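Local coordinates for 3-keto-5-aminohexanoate cleavage protein (Archaeoglobus fulgidus, PDB 3LOT) that probably cleaves 3-keto-5-aminohexanoate as a zinc-dependent enzyme of the beta-keto acid cleavage family, at residues E172-D177 / R198-H203; G179-T184 / K220-R225. One frame throughout, in Å; residues are numbered along the deposited sequence. Where two conformers were deposited one is given.

Interaction 1 (E172-D177 / R198-H203)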
# COMPACT_ATOMS: atom_id res chain seq x y z
N GLU D 172 17.67 -13.68 15.79
CA GLU D 172 17.24 -12.40 15.27
C GLU D 172 17.26 -12.57 13.77
O GLU D 172 18.32 -12.72 13.19
CB GLU D 172 18.18 -11.29 15.68
CG GLU D 172 17.76 -9.95 15.11
CD GLU D 172 18.60 -8.80 15.60
OE1 GLU D 172 19.66 -8.59 15.02
OE2 GLU D 172 18.15 -8.08 16.50
N LEU D 173 16.08 -12.48 13.15
CA LEU D 173 15.86 -13.03 11.83
C LEU D 173 15.99 -11.90 10.85
O LEU D 173 15.09 -11.08 10.75
CB LEU D 173 14.48 -13.66 11.75
CG LEU D 173 14.22 -14.82 12.76
CD1 LEU D 173 12.73 -15.07 12.84
CD2 LEU D 173 14.96 -16.08 12.32
N GLU D 174 17.08 -11.88 10.11
CA GLU D 174 17.42 -10.74 9.29
C GLU D 174 16.69 -10.94 7.97
O GLU D 174 16.81 -12.03 7.37
CB GLU D 174 18.92 -10.67 9.05
CG GLU D 174 19.78 -10.95 10.30
CD GLU D 174 19.56 -9.98 11.44
OE1 GLU D 174 19.06 -8.85 11.21
OE2 GLU D 174 19.88 -10.36 12.60
N CYS D 175 15.90 -9.96 7.59
CA CYS D 175 15.18 -9.97 6.34
C CYS D 175 15.52 -8.76 5.47
O CYS D 175 15.33 -7.63 5.88
CB CYS D 175 13.68 -9.97 6.56
SG CYS D 175 13.10 -11.45 7.50
N TYR D 176 15.97 -9.05 4.25
CA TYR D 176 16.43 -8.03 3.30
C TYR D 176 15.48 -7.84 2.11
O TYR D 176 15.81 -7.10 1.16
CB TYR D 176 17.81 -8.39 2.72
CG TYR D 176 18.95 -8.50 3.69
CD1 TYR D 176 19.08 -9.62 4.50
CD2 TYR D 176 19.93 -7.52 3.75
CE1 TYR D 176 20.16 -9.75 5.39
CE2 TYR D 176 21.00 -7.62 4.62
CZ TYR D 176 21.12 -8.75 5.44
OH TYR D 176 22.16 -8.85 6.32
N ASP D 177 14.34 -8.55 2.13
CA ASP D 177 13.38 -8.48 1.03
C ASP D 177 12.06 -9.13 1.48
O ASP D 177 12.00 -9.85 2.49
CB ASP D 177 13.93 -9.25 -0.19
CG ASP D 177 13.57 -8.63 -1.51
OD1 ASP D 177 12.56 -7.88 -1.66
OD2 ASP D 177 14.34 -8.92 -2.46
N ARG D 198 11.73 -12.59 16.48
CA ARG D 198 12.39 -11.30 16.41
C ARG D 198 12.90 -11.10 15.00
O ARG D 198 13.79 -11.80 14.58
CB ARG D 198 13.54 -11.25 17.41
CG ARG D 198 14.33 -9.94 17.43
CD ARG D 198 13.48 -8.74 17.67
NE ARG D 198 14.31 -7.57 17.93
CZ ARG D 198 13.85 -6.35 18.26
NH1 ARG D 198 12.57 -6.15 18.40
NH2 ARG D 198 14.69 -5.33 18.45
N LEU D 199 12.36 -10.10 14.30
CA LEU D 199 12.75 -9.81 12.92
C LEU D 199 13.50 -8.49 12.83
O LEU D 199 13.21 -7.53 13.53
CB LEU D 199 11.52 -9.68 11.96
CG LEU D 199 10.38 -10.70 11.82
CD1 LEU D 199 9.78 -10.75 10.38
CD2 LEU D 199 10.76 -12.06 12.26
N GLN D 200 14.43 -8.41 11.90
CA GLN D 200 15.04 -7.17 11.59
C GLN D 200 14.96 -6.92 10.09
O GLN D 200 15.30 -7.78 9.27
CB GLN D 200 16.46 -7.20 12.07
CG GLN D 200 17.26 -5.93 11.81
CD GLN D 200 18.12 -5.64 12.99
OE1 GLN D 200 17.90 -4.66 13.69
NE2 GLN D 200 19.06 -6.54 13.28
N PHE D 201 14.45 -5.77 9.74
CA PHE D 201 14.23 -5.42 8.36
C PHE D 201 15.44 -4.59 7.94
O PHE D 201 15.74 -3.61 8.63
CB PHE D 201 12.97 -4.60 8.23
CG PHE D 201 11.71 -5.29 8.72
CD1 PHE D 201 11.51 -6.64 8.56
CD2 PHE D 201 10.67 -4.54 9.26
CE1 PHE D 201 10.31 -7.22 8.95
CE2 PHE D 201 9.48 -5.15 9.67
CZ PHE D 201 9.32 -6.48 9.52
N ILE D 202 16.15 -5.00 6.89
CA ILE D 202 17.39 -4.33 6.45
C ILE D 202 17.19 -3.72 5.06
O ILE D 202 16.91 -4.43 4.07
CB ILE D 202 18.59 -5.26 6.47
CG1 ILE D 202 18.71 -5.93 7.88
CG2 ILE D 202 19.88 -4.50 6.12
CD1 ILE D 202 20.06 -6.61 8.18
N HIS D 203 17.33 -2.42 4.99
CA HIS D 203 16.98 -1.65 3.78
C HIS D 203 18.20 -1.02 3.18
O HIS D 203 18.96 -0.35 3.88
CB HIS D 203 15.92 -0.59 4.16
CG HIS D 203 14.56 -1.18 4.44
ND1 HIS D 203 13.54 -1.20 3.50
CD2 HIS D 203 14.06 -1.81 5.53
CE1 HIS D 203 12.48 -1.79 4.01
NE2 HIS D 203 12.78 -2.19 5.24
O HOH W 1 18.56 -5.27 16.46
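Ile202 lies over one face of the Tyr176 ring: its CB is 4.1 Å from the ring centroid and 27° off the normal, a CH-pi contact, while its CD1 reaches Tyr176 OH at 3.6 Å. The Phe201 ring instead meets Cys175 CB at its edge. Near the plane of the Arg198 guanidinium, also at its edge, stands Glu172 OE2, 4.1 Å from Arg198 NE, too far for a salt bridge; Arg198 NH1 pairs with Asp256. In the conformer given for Glu174, one of two, Gln200 NE2, on a chain whose CG is anti to the backbone N (chi1 -180°), donates in its own amide plane to the syn lone pair of Glu174 OE1 (3.1 Å, 167°). Water 1 links Glu172 OE2 with Gln200 OE1, which also bonds Ser235. The strands run parallel in register, with Cys175 N donating to Gln200 O at 2.8 Å. On the opposite face of the sheet, Leu173 CD1 touches Leu199 CD2 at 3.6 Å. Glu172, Glu174, Gln200 and Arg198 thus share one buried face, on which the Glu172 side chain comes about 5 Å from that of the zinc ligand His50; carboxylates met by an amide and a water there are consistent with a polar pocket.

Interaction 2 (G179-T184 / K220-R225); sequences GQIYNT and KQTADR
Ile181 opens the contact by directing its CB toward the helix segment 220-225, and its CG2 branch does the touching. That methyl, anti to the backbone N, lies 3.8 Å from Ala223 CA and 4.1 Å from Ala223 CB, meeting backbone as much as side chain. It also meets Thr222 CG2 at 3.9 Å, methyl against methyl. Thr222 can offer this carbon because its OG1, at chi1 -58°, sits beside its own backbone N and bonds Phe218 O one turn earlier, so the hydroxyl is satisfied within its helix.

Next along the chain, Tyr182 crosses Thr222 at about a right angle, with CE2 4.0 Å from Thr222 CG2. Its hydroxyl extends farther, to Arg225. In the conformer given for that arginine, one of two, NH2 donates to Tyr182 OH over 3.0 Å, at 149° and close to the guanidinium plane. Water 2 lies in the planes of both the ring and the guanidinium, bonded to Tyr182 OH and accepting from Arg225 NH1, which closes a small polar bridge. Asp215 of the second subunit makes a further, weak bond to the same hydroxyl, so this margin of the contact borders a subunit interface.

Between the segments, the axes approach to 9.6 Å and their directions differ by 21°. Only 225 Å² is buried in all. Beneath the pair, Ile181 packs on Phe201 and Ala223 on Tyr232, placing strands 197-203 and 232-238 under the helices. Such nearly parallel neighbours, each lying against the parallel strands, are the outer helical layer of a TIM barrel, in keeping with the clan to which this family belongs.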
# COMPACT_ATOMS: atom_id res chain seq x y z
N GLY D 179 10.41 -11.54 -0.03
CA GLY D 179 10.51 -13.00 -0.13
C GLY D 179 11.07 -13.65 1.12
O GLY D 179 10.78 -14.80 1.44
N GLN D 180 11.95 -12.93 1.80
CA GLN D 180 12.58 -13.41 3.04
C GLN D 180 11.64 -13.36 4.25
O GLN D 180 11.77 -14.16 5.20
CB GLN D 180 13.87 -12.60 3.31
CG GLN D 180 14.93 -12.81 2.20
CD GLN D 180 16.32 -12.32 2.56
OE1 GLN D 180 16.56 -11.79 3.65
NE2 GLN D 180 17.25 -12.50 1.63
N ILE D 181 10.67 -12.46 4.22
CA ILE D 181 9.58 -12.52 5.21
C ILE D 181 8.71 -13.75 4.93
O ILE D 181 8.31 -14.49 5.82
CB ILE D 181 8.75 -11.25 5.24
CG1 ILE D 181 9.69 -10.01 5.42
CG2 ILE D 181 7.68 -11.38 6.31
CD1 ILE D 181 8.96 -8.67 5.73
N TYR D 182 8.44 -13.99 3.65
CA TYR D 182 7.76 -15.20 3.22
C TYR D 182 8.53 -16.42 3.67
O TYR D 182 7.91 -17.36 4.18
CB TYR D 182 7.53 -15.23 1.71
CG TYR D 182 6.19 -14.61 1.28
CD1 TYR D 182 4.98 -15.37 1.31
CD2 TYR D 182 6.11 -13.30 0.92
CE1 TYR D 182 3.77 -14.82 0.96
CE2 TYR D 182 4.90 -12.73 0.57
CZ TYR D 182 3.73 -13.50 0.56
OH TYR D 182 2.54 -12.93 0.17
N ASN D 183 9.86 -16.41 3.47
CA ASN D 183 10.70 -17.51 3.97
C ASN D 183 10.52 -17.68 5.50
O ASN D 183 10.39 -18.81 6.01
CB ASN D 183 12.19 -17.33 3.64
CG ASN D 183 12.52 -17.35 2.13
OD1 ASN D 183 11.65 -17.61 1.28
ND2 ASN D 183 13.80 -17.02 1.81
N THR D 184 10.54 -16.54 6.22
CA THR D 184 10.36 -16.54 7.67
C THR D 184 9.03 -17.17 8.12
O THR D 184 9.01 -18.03 9.04
CB THR D 184 10.56 -15.14 8.23
OG1 THR D 184 11.88 -14.69 7.88
CG2 THR D 184 10.31 -15.11 9.75
N LYS D 220 6.82 -4.45 6.87
CA LYS D 220 6.17 -4.65 8.16
C LYS D 220 4.78 -5.23 7.96
O LYS D 220 4.38 -6.14 8.68
CB LYS D 220 6.15 -3.33 8.98
CG LYS D 220 5.51 -3.46 10.39
CD LYS D 220 4.07 -3.09 10.43
CE LYS D 220 3.53 -3.09 11.90
NZ LYS D 220 2.12 -2.66 11.97
N GLN D 221 4.04 -4.69 7.00
CA GLN D 221 2.68 -5.19 6.68
C GLN D 221 2.71 -6.64 6.20
O GLN D 221 1.79 -7.42 6.50
CB GLN D 221 2.01 -4.32 5.63
CG GLN D 221 1.66 -2.95 6.11
CD GLN D 221 1.14 -2.07 4.97
OE1 GLN D 221 1.44 -2.32 3.79
NE2 GLN D 221 0.36 -1.00 5.31
N THR D 222 3.76 -7.03 5.48
CA THR D 222 3.90 -8.43 5.07
C THR D 222 4.07 -9.33 6.29
O THR D 222 3.45 -10.39 6.39
CB THR D 222 5.06 -8.63 4.06
OG1 THR D 222 4.82 -7.80 2.92
CG2 THR D 222 5.19 -10.10 3.62
N ALA D 223 4.92 -8.92 7.22
CA ALA D 223 5.12 -9.68 8.47
C ALA D 223 3.81 -9.78 9.29
O ALA D 223 3.45 -10.86 9.78
CB ALA D 223 6.25 -9.05 9.32
N ASP D 224 3.09 -8.67 9.42
CA ASP D 224 1.79 -8.69 10.10
C ASP D 224 0.86 -9.73 9.49
O ASP D 224 0.23 -10.54 10.21
CB ASP D 224 1.09 -7.33 10.02
CG ASP D 224 1.69 -6.26 10.92
OD1 ASP D 224 2.54 -6.56 11.79
OD2 ASP D 224 1.26 -5.07 10.77
N ARG D 225 0.77 -9.75 8.17
CA ARG D 225 -0.23 -10.56 7.51
C ARG D 225 0.16 -12.03 7.40
O ARG D 225 -0.71 -12.88 7.38
CB ARG D 225 -0.49 -10.01 6.12
CG ARG D 225 -1.66 -10.62 5.43
CD ARG D 225 -1.82 -9.99 4.05
NE ARG D 225 -0.60 -10.08 3.25
CZ ARG D 225 -0.26 -11.16 2.50
NH1 ARG D 225 -1.03 -12.26 2.47
NH2 ARG D 225 0.86 -11.14 1.81
O HOH W 2 0.25 -14.68 0.80

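How the interactions relate
Interactions 1 and 2 are centred 10 Å apart and alternate along the chain: strand 170-175, helix 178-189, strand 197-203, helix 213-226. The first three form a beta-alpha-beta crossover, so interaction 1 pairs its two strands while interaction 2 sets its helix beside the next one. The layers touch directly: Cys175 SG lies 3.5 Å from Thr184 OG1, and Phe201 CE2 lies 3.7 Å from Lys220 CA. Interaction 1 sits about 9 Å from the chain centre and interaction 2 about 18 Å, which places one in the barrel wall near the zinc site and the other in its outer shell, where three other subunits come within reach, against one at the Asp177 end of interaction 1.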